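Local coordinates for DUF3248 domain-containing protein (Thermus thermophilus, PDB 2E6X), which is of unknown function, a small DUF3248-family protein that forms a two-chain assembly in the crystal, at residues K8-A20 / V28-R40. Residues are numbered along the deposited sequence; the frame is centred on the assembly and turned at random.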
loop_
_atom_site.group_PDB
_atom_site.type_symbol
_atom_site.label_atom_id
_atom_site.label_comp_id
_atom_site.label_asym_id
_atom_site.label_seq_id
_atom_site.Cartn_x
_atom_site.Cartn_y
_atom_site.Cartn_z
ATOM N N LYS A 8 16.422 6.665 -6.348
ATOM C CA LYS A 8 17.391 7.191 -7.320
ATOM C C LYS A 8 16.913 8.441 -8.049
ATOM O O LYS A 8 17.718 9.145 -8.641
ATOM C CB LYS A 8 17.748 6.129 -8.365
ATOM C CG LYS A 8 18.211 4.812 -7.786
ATOM C CD LYS A 8 19.324 4.984 -6.763
ATOM C CE LYS A 8 19.491 3.719 -5.904
ATOM N NZ LYS A 8 20.798 3.673 -5.148
ATOM N N LEU A 9 15.610 8.699 -8.018
ATOM C CA LEU A 9 15.014 9.876 -8.669
ATOM C C LEU A 9 14.717 10.960 -7.633
ATOM O O LEU A 9 14.100 11.976 -7.950
ATOM C CB LEU A 9 13.668 9.532 -9.318
ATOM C CG LEU A 9 13.445 9.016 -10.743
ATOM C CD1 LEU A 9 14.355 9.775 -11.661
ATOM C CD2 LEU A 9 13.707 7.533 -10.855
ATOM N N GLY A 10 15.125 10.748 -6.393
ATOM C CA GLY A 10 14.794 11.731 -5.383
ATOM C C GLY A 10 13.291 11.728 -5.087
ATOM O O GLY A 10 12.799 12.628 -4.420
ATOM N N GLN A 11 12.562 10.721 -5.575
ATOM C CA GLN A 11 11.116 10.630 -5.353
ATOM C C GLN A 11 10.827 9.704 -4.171
ATOM O O GLN A 11 11.553 8.727 -3.917
ATOM C CB GLN A 11 10.393 10.091 -6.609
ATOM C CG GLN A 11 10.331 11.080 -7.784
ATOM C CD GLN A 11 9.808 10.467 -9.100
ATOM O OE1 GLN A 11 9.371 11.187 -9.988
ATOM N NE2 GLN A 11 9.868 9.146 -9.221
ATOM N N HIS A 12 9.792 10.037 -3.422
ATOM C CA HIS A 12 9.413 9.223 -2.287
ATOM C C HIS A 12 7.913 9.247 -2.292
ATOM O O HIS A 12 7.316 10.281 -2.592
ATOM C CB HIS A 12 9.957 9.803 -0.981
ATOM C CG HIS A 12 11.460 9.822 -0.904
ATOM N ND1 HIS A 12 12.227 10.852 -1.415
ATOM C CD2 HIS A 12 12.337 8.911 -0.413
ATOM C CE1 HIS A 12 13.507 10.572 -1.246
ATOM N NE2 HIS A 12 13.601 9.401 -0.642
ATOM N N LEU A 13 7.314 8.099 -2.006
ATOM C CA LEU A 13 5.858 7.944 -1.961
ATOM C C LEU A 13 5.400 7.933 -0.506
ATOM O O LEU A 13 6.083 7.385 0.360
ATOM C CB LEU A 13 5.461 6.617 -2.619
ATOM C CG LEU A 13 5.866 6.419 -4.077
ATOM C CD1 LEU A 13 5.381 5.065 -4.515
ATOM C CD2 LEU A 13 5.251 7.499 -4.954
ATOM N N VAL A 14 4.253 8.542 -0.238
ATOM C CA VAL A 14 3.714 8.577 1.114
ATOM C C VAL A 14 2.595 7.561 1.156
ATOM O O VAL A 14 1.786 7.486 0.228
ATOM C CB VAL A 14 3.129 9.948 1.468
ATOM C CG1 VAL A 14 2.797 10.013 2.974
ATOM C CG2 VAL A 14 4.112 11.040 1.067
ATOM N N TRP A 15 2.577 6.769 2.220
ATOM C CA TRP A 15 1.565 5.747 2.418
ATOM C C TRP A 15 0.823 5.940 3.729
ATOM O O TRP A 15 1.450 6.205 4.764
ATOM C CB TRP A 15 2.193 4.356 2.461
ATOM C CG TRP A 15 2.791 3.924 1.188
ATOM C CD1 TRP A 15 4.070 4.159 0.754
ATOM C CD2 TRP A 15 2.129 3.223 0.134
ATOM N NE1 TRP A 15 4.238 3.646 -0.512
ATOM C CE2 TRP A 15 3.062 3.069 -0.915
ATOM C CE3 TRP A 15 0.834 2.715 -0.030
ATOM C CZ2 TRP A 15 2.742 2.422 -2.109
ATOM C CZ3 TRP A 15 0.518 2.069 -1.230
ATOM C CH2 TRP A 15 1.470 1.932 -2.250
ATOM N N ARG A 16 -0.511 5.812 3.683
ATOM C CA ARG A 16 -1.356 5.907 4.872
ATOM C C ARG A 16 -2.452 4.872 4.696
ATOM O O ARG A 16 -2.908 4.618 3.573
ATOM C CB ARG A 16 -2.007 7.292 5.012
ATOM C CG ARG A 16 -1.026 8.475 5.260
ATOM C CD ARG A 16 -0.361 8.419 6.633
ATOM N NE ARG A 16 0.439 9.628 6.866
ATOM C CZ ARG A 16 1.718 9.769 6.523
ATOM N NH1 ARG A 16 2.367 8.763 5.943
ATOM N NH2 ARG A 16 2.333 10.936 6.733
HETATM N N MSE A 17 -2.889 4.265 5.790
HETATM C CA MSE A 17 -3.949 3.275 5.677
HETATM C C MSE A 17 -4.784 3.220 6.928
HETATM O O MSE A 17 -4.365 3.680 7.982
HETATM C CB MSE A 17 -3.351 1.918 5.438
HETATM C CG MSE A 17 -2.331 1.625 6.481
HETATM SE SE MSE A 17 -1.361 0.130 5.963
HETATM C CE MSE A 17 -2.815 -1.066 5.463
ATOM N N GLY A 18 -5.959 2.611 6.790
ATOM C CA GLY A 18 -6.874 2.488 7.903
ATOM C C GLY A 18 -8.250 2.146 7.356
ATOM O O GLY A 18 -8.494 2.122 6.127
ATOM N N ARG A 19 -9.170 1.857 8.257
ATOM C CA ARG A 19 -10.487 1.501 7.797
ATOM C C ARG A 19 -11.333 2.725 7.501
ATOM O O ARG A 19 -11.203 3.757 8.152
ATOM C CB ARG A 19 -11.213 0.613 8.826
ATOM C CG ARG A 19 -12.284 -0.289 8.188
ATOM C CD ARG A 19 -13.325 -0.763 9.231
ATOM N NE ARG A 19 -14.289 0.307 9.390
ATOM C CZ ARG A 19 -15.086 0.489 10.435
ATOM N NH1 ARG A 19 -15.059 -0.362 11.474
ATOM N NH2 ARG A 19 -15.888 1.565 10.449
ATOM N N ALA A 20 -12.184 2.621 6.481
ATOM C CA ALA A 20 -13.093 3.719 6.155
ATOM C C ALA A 20 -14.006 3.854 7.390
ATOM O O ALA A 20 -14.319 2.853 8.037
ATOM C CB ALA A 20 -13.927 3.331 4.960
ATOM N N VAL A 28 -6.217 2.330 1.401
ATOM C CA VAL A 28 -4.795 2.627 1.304
ATOM C C VAL A 28 -4.681 3.904 0.495
ATOM O O VAL A 28 -5.248 4.018 -0.627
ATOM C CB VAL A 28 -4.043 1.489 0.635
ATOM C CG1 VAL A 28 -2.610 1.924 0.272
ATOM C CG2 VAL A 28 -4.028 0.300 1.620
ATOM N N ARG A 29 -4.026 4.901 1.071
ATOM C CA ARG A 29 -3.853 6.141 0.324
ATOM C C ARG A 29 -2.385 6.268 -0.029
ATOM O O ARG A 29 -1.520 6.021 0.823
ATOM C CB ARG A 29 -4.317 7.356 1.140
ATOM C CG ARG A 29 -5.778 7.318 1.407
ATOM C CD ARG A 29 -6.193 8.420 2.350
ATOM N NE ARG A 29 -7.655 8.457 2.443
ATOM C CZ ARG A 29 -8.313 9.132 3.366
ATOM N NH1 ARG A 29 -7.628 9.832 4.279
ATOM N NH2 ARG A 29 -9.648 9.076 3.400
ATOM N N VAL A 30 -2.113 6.642 -1.276
ATOM C CA VAL A 30 -0.736 6.801 -1.743
ATOM C C VAL A 30 -0.537 8.045 -2.624
ATOM O O VAL A 30 -1.409 8.417 -3.419
ATOM C CB VAL A 30 -0.275 5.551 -2.526
ATOM C CG1 VAL A 30 -1.094 5.393 -3.827
ATOM C CG2 VAL A 30 1.196 5.678 -2.866
ATOM N N GLY A 31 0.612 8.688 -2.478
ATOM C CA GLY A 31 0.891 9.873 -3.267
ATOM C C GLY A 31 2.365 10.239 -3.144
ATOM O O GLY A 31 3.097 9.600 -2.384
ATOM N N LEU A 32 2.800 11.237 -3.900
ATOM C CA LEU A 32 4.189 11.684 -3.798
ATOM C C LEU A 32 4.380 12.386 -2.474
ATOM O O LEU A 32 3.414 12.879 -1.881
ATOM C CB LEU A 32 4.532 12.668 -4.910
ATOM C CG LEU A 32 4.718 12.090 -6.308
ATOM C CD1 LEU A 32 4.950 13.224 -7.277
ATOM C CD2 LEU A 32 5.893 11.106 -6.304
ATOM N N ALA A 33 5.632 12.475 -2.029
ATOM C CA ALA A 33 5.938 13.155 -0.765
ATOM C C ALA A 33 5.434 14.607 -0.769
ATOM O O ALA A 33 5.040 15.133 0.262
ATOM C CB ALA A 33 7.452 13.133 -0.494
ATOM N N SER A 34 5.446 15.250 -1.928
ATOM C CA SER A 34 4.999 16.631 -2.031
ATOM C C SER A 34 3.497 16.803 -1.757
ATOM O O SER A 34 3.025 17.923 -1.550
ATOM C CB SER A 34 5.364 17.187 -3.413
ATOM O OG SER A 34 4.906 16.332 -4.439
ATOM N N ALA A 35 2.759 15.688 -1.754
ATOM C CA ALA A 35 1.315 15.694 -1.501
ATOM C C ALA A 35 0.955 15.453 -0.025
ATOM O O ALA A 35 -0.210 15.404 0.331
ATOM C CB ALA A 35 0.631 14.628 -2.359
ATOM N N THR A 36 1.969 15.313 0.817
ATOM C CA THR A 36 1.778 15.054 2.217
ATOM C C THR A 36 0.754 15.956 2.885
ATOM O O THR A 36 -0.131 15.492 3.581
ATOM C CB THR A 36 3.111 15.188 2.958
ATOM O OG1 THR A 36 4.036 14.242 2.418
ATOM C CG2 THR A 36 2.914 14.956 4.462
ATOM N N PRO A 37 0.889 17.274 2.712
ATOM C CA PRO A 37 -0.072 18.186 3.332
ATOM C C PRO A 37 -1.529 17.760 3.063
ATOM O O PRO A 37 -2.358 17.842 3.961
ATOM C CB PRO A 37 0.263 19.530 2.672
ATOM C CG PRO A 37 1.727 19.444 2.483
ATOM C CD PRO A 37 1.918 18.014 1.966
ATOM N N ARG A 38 -1.831 17.282 1.852
ATOM C CA ARG A 38 -3.229 16.901 1.507
ATOM C C ARG A 38 -3.824 15.707 2.239
ATOM O O ARG A 38 -5.052 15.585 2.363
ATOM C CB ARG A 38 -3.355 16.610 0.017
ATOM C CG ARG A 38 -2.733 17.652 -0.887
ATOM C CD ARG A 38 -3.535 18.898 -0.934
ATOM N NE ARG A 38 -2.819 19.899 -1.706
ATOM C CZ ARG A 38 -3.160 21.180 -1.759
ATOM N NH1 ARG A 38 -4.214 21.606 -1.075
ATOM N NH2 ARG A 38 -2.450 22.022 -2.507
ATOM N N PHE A 39 -2.973 14.804 2.703
ATOM C CA PHE A 39 -3.475 13.623 3.376
ATOM C C PHE A 39 -4.338 13.950 4.591
ATOM O O PHE A 39 -5.426 13.391 4.745
ATOM C CB PHE A 39 -2.319 12.682 3.791
ATOM C CG PHE A 39 -1.736 11.865 2.648
ATOM C CD1 PHE A 39 -0.898 12.453 1.700
ATOM C CD2 PHE A 39 -1.986 10.486 2.558
ATOM C CE1 PHE A 39 -0.304 11.687 0.684
ATOM C CE2 PHE A 39 -1.404 9.717 1.550
ATOM C CZ PHE A 39 -0.559 10.324 0.606
ATOM N N ARG A 40 -3.853 14.842 5.459
ATOM C CA ARG A 40 -4.590 15.191 6.671
ATOM C C ARG A 40 -5.890 15.916 6.414
ATOM O O ARG A 40 -6.763 15.942 7.289
ATOM C CB ARG A 40 -3.733 16.044 7.608
ATOM C CG ARG A 40 -2.742 15.245 8.416
ATOM C CD ARG A 40 -1.681 14.608 7.528
ATOM N NE ARG A 40 -0.903 13.621 8.271
ATOM C CZ ARG A 40 0.229 13.084 7.842
ATOM N NH1 ARG A 40 0.726 13.440 6.667
ATOM N NH2 ARG A 40 0.864 12.197 8.590
HETATM O O HOH W 1 8.590 13.082 -3.541
#
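Trp15 and Val30 face each other as a non-hydrogen-bonded pair of the antiparallel hairpin formed by strands 13-19 and 26-32. Val30 CG2 sits over one face of the indole, 3.6 Å from the centroid of the six-membered ring and almost on its normal, a CH-pi contact. With CG1 between the backbone N and the carbonyl carbon (chi1 65°), CG2 is left anti to N and over the indole. Val28 CG1 meets the same ring at its edge, 3.5 Å from Trp15 CZ3.

The opposite face of the sheet carries Val14 and Arg16, and helix 36-41 lies against it. Phe39 points from the helix toward the strand: its CZ comes 3.8 Å from Val14 CB, and Val14 CG1 stands over one face of the ring. Obliquely to that ring runs the aliphatic part of Arg16, with CG 3.5 Å from Phe39 CD2. A bend at chi2 (-68°) turns the Arg16 guanidinium back, where NH1 donates to Trp15 O from above the carbonyl plane. The Arg40 guanidinium comes against its edge without a hydrogen bond; the modelled 2.7 Å between Arg16 NH2 and Arg40 NH2, both donors, is doubtful. Gly31, paired with Val14, presents no side chain on this face, and the edge of the Phe39 ring lies near its N.

Beneath these side chains, paired backbone bonds link Val14 with Gly31 and Arg16 with Arg29, the straightest being Arg29 N to Arg16 O (2.8 Å, 176° at the hydrogen). Ala33 N to His12 O extends the ladder into the turn, where Thr36 OG1 bonds to Ala33 O. Further out, Arg29 makes a salt bridge to Glu65 and a hydrogen bond to Pro43 O, while Trp15 packs on Met17 of the second subunit.

The backbone bonds thus fix the hairpin register, placing Trp15, Val28 and Val30 on the dimer-facing side; the other seats the helix largely through Val14 and the Arg16 methylenes on Phe39, with two arginine ends close by.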